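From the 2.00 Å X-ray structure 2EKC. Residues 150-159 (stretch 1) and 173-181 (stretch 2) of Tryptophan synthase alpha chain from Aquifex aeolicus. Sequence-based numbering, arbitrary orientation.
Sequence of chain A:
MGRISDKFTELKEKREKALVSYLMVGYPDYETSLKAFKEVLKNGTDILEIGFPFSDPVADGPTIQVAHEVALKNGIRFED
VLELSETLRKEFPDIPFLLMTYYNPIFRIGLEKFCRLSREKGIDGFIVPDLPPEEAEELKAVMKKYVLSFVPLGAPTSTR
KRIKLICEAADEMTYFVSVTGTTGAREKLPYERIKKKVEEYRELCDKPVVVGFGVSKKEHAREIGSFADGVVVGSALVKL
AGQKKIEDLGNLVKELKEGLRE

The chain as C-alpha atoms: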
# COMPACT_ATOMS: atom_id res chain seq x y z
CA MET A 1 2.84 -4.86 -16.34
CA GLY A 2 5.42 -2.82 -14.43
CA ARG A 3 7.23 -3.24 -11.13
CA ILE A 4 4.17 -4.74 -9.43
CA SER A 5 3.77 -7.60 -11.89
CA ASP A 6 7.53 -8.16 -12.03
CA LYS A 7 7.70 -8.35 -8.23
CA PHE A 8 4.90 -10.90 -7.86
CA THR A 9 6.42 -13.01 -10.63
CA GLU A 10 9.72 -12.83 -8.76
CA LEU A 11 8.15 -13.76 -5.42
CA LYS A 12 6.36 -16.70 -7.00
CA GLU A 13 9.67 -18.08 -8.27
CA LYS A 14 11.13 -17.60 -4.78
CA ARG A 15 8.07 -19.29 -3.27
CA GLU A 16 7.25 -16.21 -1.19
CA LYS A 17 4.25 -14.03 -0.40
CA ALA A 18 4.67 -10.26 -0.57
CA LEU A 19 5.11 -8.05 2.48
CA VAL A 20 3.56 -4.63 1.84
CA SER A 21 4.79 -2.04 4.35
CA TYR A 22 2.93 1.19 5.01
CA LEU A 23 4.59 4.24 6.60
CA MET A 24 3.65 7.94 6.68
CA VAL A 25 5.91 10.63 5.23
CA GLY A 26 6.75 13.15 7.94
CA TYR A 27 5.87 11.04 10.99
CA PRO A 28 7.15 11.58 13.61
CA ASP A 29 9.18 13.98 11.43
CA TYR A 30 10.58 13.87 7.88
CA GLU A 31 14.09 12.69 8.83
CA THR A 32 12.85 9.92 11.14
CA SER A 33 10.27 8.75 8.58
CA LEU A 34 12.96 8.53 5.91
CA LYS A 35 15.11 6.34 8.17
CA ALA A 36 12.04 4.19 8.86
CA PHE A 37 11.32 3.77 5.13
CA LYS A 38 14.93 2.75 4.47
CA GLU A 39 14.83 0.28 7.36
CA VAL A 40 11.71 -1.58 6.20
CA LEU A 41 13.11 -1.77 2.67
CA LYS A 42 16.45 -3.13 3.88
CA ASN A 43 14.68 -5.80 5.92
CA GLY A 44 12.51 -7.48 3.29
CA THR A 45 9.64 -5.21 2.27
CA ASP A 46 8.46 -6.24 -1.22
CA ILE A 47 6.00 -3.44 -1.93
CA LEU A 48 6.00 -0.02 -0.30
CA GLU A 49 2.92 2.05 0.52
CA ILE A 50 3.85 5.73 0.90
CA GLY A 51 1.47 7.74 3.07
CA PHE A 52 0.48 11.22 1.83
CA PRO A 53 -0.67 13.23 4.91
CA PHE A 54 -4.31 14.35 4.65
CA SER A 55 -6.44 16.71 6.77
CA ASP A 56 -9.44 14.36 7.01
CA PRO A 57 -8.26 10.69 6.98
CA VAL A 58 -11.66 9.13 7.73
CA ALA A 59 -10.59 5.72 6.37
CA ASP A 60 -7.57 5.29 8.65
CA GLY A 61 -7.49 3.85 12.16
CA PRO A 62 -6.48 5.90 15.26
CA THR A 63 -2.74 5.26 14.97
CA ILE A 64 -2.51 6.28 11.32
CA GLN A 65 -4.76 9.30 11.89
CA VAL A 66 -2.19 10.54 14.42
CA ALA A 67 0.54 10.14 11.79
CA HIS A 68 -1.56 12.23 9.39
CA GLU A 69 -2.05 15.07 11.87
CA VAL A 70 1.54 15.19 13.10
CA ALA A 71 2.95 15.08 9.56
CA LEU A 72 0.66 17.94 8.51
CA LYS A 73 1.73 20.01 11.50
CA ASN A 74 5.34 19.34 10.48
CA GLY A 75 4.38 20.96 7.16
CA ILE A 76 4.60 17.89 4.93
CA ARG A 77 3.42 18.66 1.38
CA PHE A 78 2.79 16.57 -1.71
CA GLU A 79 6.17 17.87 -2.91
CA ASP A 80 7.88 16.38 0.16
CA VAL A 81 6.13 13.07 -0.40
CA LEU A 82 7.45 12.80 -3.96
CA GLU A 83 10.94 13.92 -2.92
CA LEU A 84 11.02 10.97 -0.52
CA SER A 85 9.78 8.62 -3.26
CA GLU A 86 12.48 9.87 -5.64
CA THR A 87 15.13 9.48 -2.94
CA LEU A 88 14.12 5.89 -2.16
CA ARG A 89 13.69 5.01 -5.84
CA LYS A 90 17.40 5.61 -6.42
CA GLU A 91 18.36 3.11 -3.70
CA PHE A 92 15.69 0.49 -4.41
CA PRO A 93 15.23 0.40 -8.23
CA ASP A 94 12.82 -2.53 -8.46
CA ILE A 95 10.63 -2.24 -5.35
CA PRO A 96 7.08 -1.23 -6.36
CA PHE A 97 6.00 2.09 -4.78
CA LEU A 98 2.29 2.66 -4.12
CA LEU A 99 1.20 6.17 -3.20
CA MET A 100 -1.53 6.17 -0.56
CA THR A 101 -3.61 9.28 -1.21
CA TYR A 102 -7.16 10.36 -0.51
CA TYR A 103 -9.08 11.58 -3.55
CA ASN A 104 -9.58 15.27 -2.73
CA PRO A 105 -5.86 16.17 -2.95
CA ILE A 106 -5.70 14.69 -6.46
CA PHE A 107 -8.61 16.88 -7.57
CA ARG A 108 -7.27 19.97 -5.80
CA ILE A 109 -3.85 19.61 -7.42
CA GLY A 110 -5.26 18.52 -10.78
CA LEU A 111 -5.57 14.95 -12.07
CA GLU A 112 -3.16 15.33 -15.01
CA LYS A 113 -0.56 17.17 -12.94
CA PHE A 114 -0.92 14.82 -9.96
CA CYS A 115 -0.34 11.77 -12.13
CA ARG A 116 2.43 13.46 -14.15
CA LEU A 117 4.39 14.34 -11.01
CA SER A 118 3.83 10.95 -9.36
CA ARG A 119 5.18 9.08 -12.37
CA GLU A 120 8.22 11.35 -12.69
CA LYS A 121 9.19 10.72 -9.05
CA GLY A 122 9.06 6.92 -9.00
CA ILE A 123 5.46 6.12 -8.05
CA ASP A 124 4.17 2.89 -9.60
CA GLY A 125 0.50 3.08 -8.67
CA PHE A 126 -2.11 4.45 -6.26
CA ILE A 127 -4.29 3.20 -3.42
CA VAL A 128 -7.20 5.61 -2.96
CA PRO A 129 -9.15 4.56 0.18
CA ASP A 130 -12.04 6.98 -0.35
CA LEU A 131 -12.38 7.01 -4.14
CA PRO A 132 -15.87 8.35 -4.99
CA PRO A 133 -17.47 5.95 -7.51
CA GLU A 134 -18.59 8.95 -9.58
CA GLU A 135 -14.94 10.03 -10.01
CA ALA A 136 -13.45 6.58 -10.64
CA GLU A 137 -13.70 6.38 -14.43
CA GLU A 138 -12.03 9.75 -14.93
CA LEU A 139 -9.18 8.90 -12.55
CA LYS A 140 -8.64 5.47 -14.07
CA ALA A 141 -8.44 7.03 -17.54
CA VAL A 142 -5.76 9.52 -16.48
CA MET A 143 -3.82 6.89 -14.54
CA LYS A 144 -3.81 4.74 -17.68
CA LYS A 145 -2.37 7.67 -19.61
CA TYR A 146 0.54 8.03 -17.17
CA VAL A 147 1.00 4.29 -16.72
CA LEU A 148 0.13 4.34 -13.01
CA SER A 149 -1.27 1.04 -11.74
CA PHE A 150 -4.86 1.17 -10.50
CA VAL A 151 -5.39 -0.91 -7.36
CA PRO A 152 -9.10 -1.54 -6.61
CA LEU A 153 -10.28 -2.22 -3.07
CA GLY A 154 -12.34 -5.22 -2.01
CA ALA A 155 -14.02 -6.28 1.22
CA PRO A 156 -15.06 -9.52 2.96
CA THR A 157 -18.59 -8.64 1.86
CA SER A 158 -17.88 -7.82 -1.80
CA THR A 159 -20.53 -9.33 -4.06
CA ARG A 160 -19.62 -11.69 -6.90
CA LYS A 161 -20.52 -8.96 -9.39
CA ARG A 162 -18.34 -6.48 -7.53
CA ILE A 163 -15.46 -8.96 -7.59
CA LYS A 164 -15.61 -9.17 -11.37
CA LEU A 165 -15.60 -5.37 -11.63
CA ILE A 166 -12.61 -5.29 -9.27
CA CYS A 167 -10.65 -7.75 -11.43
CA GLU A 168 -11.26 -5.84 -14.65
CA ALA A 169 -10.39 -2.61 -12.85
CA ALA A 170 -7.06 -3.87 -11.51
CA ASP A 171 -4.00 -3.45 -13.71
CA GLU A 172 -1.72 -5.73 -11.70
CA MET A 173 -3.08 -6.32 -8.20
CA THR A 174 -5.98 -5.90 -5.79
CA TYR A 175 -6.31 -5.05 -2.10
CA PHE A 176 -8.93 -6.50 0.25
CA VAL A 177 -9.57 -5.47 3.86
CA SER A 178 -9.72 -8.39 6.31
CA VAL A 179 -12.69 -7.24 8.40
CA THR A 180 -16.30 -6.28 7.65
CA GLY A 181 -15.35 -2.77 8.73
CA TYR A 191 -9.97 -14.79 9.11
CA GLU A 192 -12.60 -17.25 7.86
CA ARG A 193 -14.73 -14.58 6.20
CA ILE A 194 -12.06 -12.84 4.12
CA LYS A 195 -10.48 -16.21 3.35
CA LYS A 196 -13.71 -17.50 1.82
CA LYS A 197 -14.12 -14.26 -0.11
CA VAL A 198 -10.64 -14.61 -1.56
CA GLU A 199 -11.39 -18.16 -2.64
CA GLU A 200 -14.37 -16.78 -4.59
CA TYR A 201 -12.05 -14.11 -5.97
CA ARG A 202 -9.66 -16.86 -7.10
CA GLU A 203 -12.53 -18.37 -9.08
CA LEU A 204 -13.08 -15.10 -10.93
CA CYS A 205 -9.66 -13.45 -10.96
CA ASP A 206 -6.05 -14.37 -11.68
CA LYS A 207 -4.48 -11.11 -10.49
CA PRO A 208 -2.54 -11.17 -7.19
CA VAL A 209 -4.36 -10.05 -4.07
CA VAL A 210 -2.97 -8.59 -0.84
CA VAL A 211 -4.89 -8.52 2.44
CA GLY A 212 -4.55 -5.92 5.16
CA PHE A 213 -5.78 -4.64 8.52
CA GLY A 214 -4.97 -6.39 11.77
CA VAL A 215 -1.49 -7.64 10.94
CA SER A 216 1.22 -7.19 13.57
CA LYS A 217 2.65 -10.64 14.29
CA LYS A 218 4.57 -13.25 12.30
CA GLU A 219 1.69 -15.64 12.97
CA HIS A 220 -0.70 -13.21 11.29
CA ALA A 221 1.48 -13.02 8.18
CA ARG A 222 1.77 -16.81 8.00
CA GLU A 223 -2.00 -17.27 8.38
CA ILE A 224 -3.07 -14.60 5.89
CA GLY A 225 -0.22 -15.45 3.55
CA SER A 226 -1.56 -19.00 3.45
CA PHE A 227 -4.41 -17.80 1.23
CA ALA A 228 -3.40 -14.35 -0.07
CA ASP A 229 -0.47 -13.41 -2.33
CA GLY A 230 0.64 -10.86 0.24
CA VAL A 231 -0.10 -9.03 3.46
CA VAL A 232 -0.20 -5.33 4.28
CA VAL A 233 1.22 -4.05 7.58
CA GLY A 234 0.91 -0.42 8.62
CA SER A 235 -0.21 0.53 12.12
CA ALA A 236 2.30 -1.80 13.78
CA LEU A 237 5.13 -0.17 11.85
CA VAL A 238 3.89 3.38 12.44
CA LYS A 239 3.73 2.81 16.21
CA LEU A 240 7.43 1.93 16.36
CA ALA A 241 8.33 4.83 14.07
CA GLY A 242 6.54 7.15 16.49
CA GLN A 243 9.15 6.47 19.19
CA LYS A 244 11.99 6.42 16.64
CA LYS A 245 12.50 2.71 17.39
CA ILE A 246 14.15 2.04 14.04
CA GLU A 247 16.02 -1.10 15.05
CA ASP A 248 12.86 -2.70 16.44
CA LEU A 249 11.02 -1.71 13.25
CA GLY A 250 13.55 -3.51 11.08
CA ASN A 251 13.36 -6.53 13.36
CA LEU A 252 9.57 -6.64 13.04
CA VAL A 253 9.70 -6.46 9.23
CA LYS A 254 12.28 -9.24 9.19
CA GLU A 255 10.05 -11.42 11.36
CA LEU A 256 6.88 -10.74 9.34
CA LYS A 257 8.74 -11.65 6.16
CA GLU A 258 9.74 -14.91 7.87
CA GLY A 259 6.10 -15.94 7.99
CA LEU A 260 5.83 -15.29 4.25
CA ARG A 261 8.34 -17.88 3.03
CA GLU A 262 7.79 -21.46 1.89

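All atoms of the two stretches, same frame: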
# COMPACT_ATOMS: atom_id res chain seq x y z
N PHE A 150 -3.65 0.97 -11.29
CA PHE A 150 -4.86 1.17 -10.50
C PHE A 150 -5.09 -0.05 -9.62
O PHE A 150 -5.16 -1.18 -10.10
CB PHE A 150 -6.07 1.38 -11.42
CG PHE A 150 -7.33 1.71 -10.68
CD1 PHE A 150 -7.51 2.97 -10.11
CD2 PHE A 150 -8.33 0.76 -10.52
CE1 PHE A 150 -8.67 3.27 -9.40
CE2 PHE A 150 -9.50 1.05 -9.81
CZ PHE A 150 -9.67 2.31 -9.25
N VAL A 151 -5.19 0.18 -8.32
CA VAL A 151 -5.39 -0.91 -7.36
C VAL A 151 -6.77 -0.79 -6.70
O VAL A 151 -6.97 -0.00 -5.79
CB VAL A 151 -4.31 -0.87 -6.27
CG1 VAL A 151 -4.52 -2.00 -5.27
CG2 VAL A 151 -2.92 -0.96 -6.91
N PRO A 152 -7.75 -1.58 -7.18
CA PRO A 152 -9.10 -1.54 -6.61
C PRO A 152 -9.15 -2.14 -5.21
O PRO A 152 -8.31 -2.96 -4.83
CB PRO A 152 -9.92 -2.34 -7.62
CG PRO A 152 -8.93 -3.37 -8.11
CD PRO A 152 -7.67 -2.54 -8.30
N LEU A 153 -10.14 -1.72 -4.43
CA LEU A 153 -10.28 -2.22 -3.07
C LEU A 153 -11.48 -3.15 -2.92
O LEU A 153 -12.56 -2.88 -3.44
CB LEU A 153 -10.40 -1.07 -2.08
CG LEU A 153 -9.11 -0.32 -1.75
CD1 LEU A 153 -8.57 0.37 -3.00
CD2 LEU A 153 -9.38 0.71 -0.66
N GLY A 154 -11.27 -4.26 -2.22
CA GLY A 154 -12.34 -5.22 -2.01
C GLY A 154 -12.61 -5.36 -0.53
O GLY A 154 -11.87 -4.82 0.29
N ALA A 155 -13.67 -6.08 -0.18
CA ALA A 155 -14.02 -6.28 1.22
C ALA A 155 -14.51 -7.71 1.42
O ALA A 155 -14.83 -8.41 0.46
CB ALA A 155 -15.09 -5.29 1.63
N PRO A 156 -14.59 -8.16 2.68
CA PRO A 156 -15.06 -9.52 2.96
C PRO A 156 -16.50 -9.71 2.51
O PRO A 156 -16.96 -10.83 2.35
CB PRO A 156 -14.91 -9.63 4.48
CG PRO A 156 -13.80 -8.66 4.79
CD PRO A 156 -14.17 -7.49 3.92
N THR A 157 -17.19 -8.59 2.29
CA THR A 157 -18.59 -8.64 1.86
C THR A 157 -18.81 -8.26 0.39
O THR A 157 -19.95 -8.05 -0.02
CB THR A 157 -19.46 -7.71 2.73
OG1 THR A 157 -18.96 -6.37 2.67
CG2 THR A 157 -19.46 -8.19 4.18
N SER A 158 -17.73 -8.16 -0.39
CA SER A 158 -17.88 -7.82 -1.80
C SER A 158 -18.71 -8.87 -2.53
O SER A 158 -18.48 -10.07 -2.38
CB SER A 158 -16.50 -7.69 -2.46
OG SER A 158 -15.81 -6.55 -1.98
N THR A 159 -19.67 -8.42 -3.32
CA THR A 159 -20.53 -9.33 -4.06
C THR A 159 -19.75 -9.95 -5.21
O THR A 159 -18.69 -9.46 -5.58
CB THR A 159 -21.74 -8.60 -4.65
OG1 THR A 159 -21.29 -7.65 -5.62
CG2 THR A 159 -22.51 -7.87 -3.56
N MET A 173 -2.78 -5.74 -9.50
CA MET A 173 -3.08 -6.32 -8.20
C MET A 173 -4.31 -5.70 -7.55
O MET A 173 -4.79 -4.64 -7.97
CB MET A 173 -1.89 -6.13 -7.26
CG MET A 173 -1.61 -4.67 -6.93
SD MET A 173 -0.29 -4.46 -5.73
CE MET A 173 -1.10 -4.98 -4.25
N THR A 174 -4.81 -6.36 -6.52
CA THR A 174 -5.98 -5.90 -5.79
C THR A 174 -5.69 -5.91 -4.29
O THR A 174 -4.79 -6.62 -3.82
CB THR A 174 -7.21 -6.80 -6.04
OG1 THR A 174 -6.94 -8.13 -5.56
CG2 THR A 174 -7.53 -6.87 -7.52
N TYR A 175 -6.46 -5.13 -3.55
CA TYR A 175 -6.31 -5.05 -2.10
C TYR A 175 -7.66 -5.26 -1.41
O TYR A 175 -8.62 -4.55 -1.70
CB TYR A 175 -5.75 -3.68 -1.69
CG TYR A 175 -5.75 -3.48 -0.19
CD1 TYR A 175 -4.94 -4.26 0.63
CD2 TYR A 175 -6.62 -2.57 0.41
CE1 TYR A 175 -4.99 -4.14 2.03
CE2 TYR A 175 -6.68 -2.44 1.81
CZ TYR A 175 -5.87 -3.24 2.61
OH TYR A 175 -5.94 -3.14 3.98
N PHE A 176 -7.72 -6.23 -0.51
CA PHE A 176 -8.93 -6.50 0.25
C PHE A 176 -8.67 -6.24 1.73
O PHE A 176 -7.58 -6.51 2.23
CB PHE A 176 -9.37 -7.97 0.11
CG PHE A 176 -10.18 -8.25 -1.12
CD1 PHE A 176 -9.63 -8.10 -2.39
CD2 PHE A 176 -11.49 -8.70 -1.01
CE1 PHE A 176 -10.38 -8.40 -3.53
CE2 PHE A 176 -12.24 -9.01 -2.14
CZ PHE A 176 -11.69 -8.86 -3.40
N VAL A 177 -9.68 -5.71 2.42
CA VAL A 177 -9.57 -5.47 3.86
C VAL A 177 -10.01 -6.78 4.51
O VAL A 177 -10.88 -7.48 3.99
CB VAL A 177 -10.49 -4.32 4.30
CG1 VAL A 177 -10.06 -3.04 3.62
CG2 VAL A 177 -11.94 -4.64 3.96
N SER A 178 -9.41 -7.13 5.65
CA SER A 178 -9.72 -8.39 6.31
C SER A 178 -10.97 -8.44 7.19
O SER A 178 -11.44 -9.53 7.53
CB SER A 178 -8.53 -8.84 7.16
OG SER A 178 -8.40 -8.05 8.32
N VAL A 179 -11.51 -7.28 7.55
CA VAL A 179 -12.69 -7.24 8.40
C VAL A 179 -13.87 -6.55 7.72
O VAL A 179 -13.69 -5.76 6.80
CB VAL A 179 -12.38 -6.52 9.75
CG1 VAL A 179 -12.19 -5.04 9.51
CG2 VAL A 179 -13.50 -6.77 10.75
N THR A 180 -15.08 -6.86 8.19
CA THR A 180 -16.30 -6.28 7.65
C THR A 180 -16.43 -4.79 7.95
O THR A 180 -17.50 -4.20 7.77
CB THR A 180 -17.54 -7.01 8.19
OG1 THR A 180 -17.57 -6.91 9.62
CG2 THR A 180 -17.51 -8.48 7.80
N GLY A 181 -15.34 -4.19 8.42
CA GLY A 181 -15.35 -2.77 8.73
C GLY A 181 -16.49 -2.36 9.64
O GLY A 181 -16.64 -1.18 9.95
O HOH W 1 -2.87 -2.76 -9.94

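Three residues cover more surface than any others in this contact: Pro-156, Tyr-175 and Gly-154, which together show how a short parallel pairing is made and then closed off. The two stretches bury 623 Å² between them.

The backbone sets the register. Tyr-175 sits opposite Leu-153, and its main chain faces stretch 1 with both polar groups: Tyr-175 N donates to Pro-152 O at 3.1 Å, and Gly-154 N donates to Tyr-175 O at 2.7 Å. One step on, Val-177 N donates to Gly-154 O at 3.2 Å. Two CA-H...O contacts reinforce the ladder, Leu-153 CA to Tyr-175 O at 3.2 Å and Phe-176 CA to Gly-154 O at 3.4 Å. Proline suits position 152 because the bond there asks only for its carbonyl.

On the face of the sheet shared by Leu-153 and Tyr-175, the leucine meets the tyrosine ring at its edge, with Leu-153 CG 4.0 Å from Tyr-175 CD2. Nearer the backbone, Val-151 packs against both Tyr-175 and Met-173: Val-151 CG1 lies 4.1 Å from Tyr-175 CB, and Val-151 CG2 lies 3.9 Å from Met-173 CG, with Val-151 CG1 also within 4.3 Å of that same Met-173 CG. Before the strands pair, a water joins them, donating to Phe-150 O at 2.8 Å and accepting from Met-173 N at 3.0 Å.

The other face belongs to Gly-154 and Phe-176, and here the rule is absence. The Phe-176 ring, with chi1 in the m well, lies flat over the glycine: Gly-154 CA stands 3.6 Å from the ring centroid, only 7° off the normal, a CH-pi contact. A CB on Gly-154 would fall 2.4 Å from Phe-176 CZ, so the ring occupies the space that a side chain would need.

Pro-156 covers the most surface, 75 Å², and packs where the strand pairing has ended. Its CD lies 3.6 Å from Val-177 CG2, and its CG comes within 3.2 Å of Val-177 O. That oxygen is buried by the contact without a polar partner, as is Ser-178 O, a cost of covering this backbone with an apolar ring. Val-177 CG2 also meets Ala-155 CB at 4.0 Å, where a small methyl suffices.

The type I turn from Ala-155 to Ser-158 places the proline at its second position, where its phi of -63° fits naturally. Ser-158 N donates to Ala-155 O at 3.0 Å, and Ala-155 N donates to Ser-158 OG at 2.8 Å, so the serine steadies the turn with both backbone and side chain.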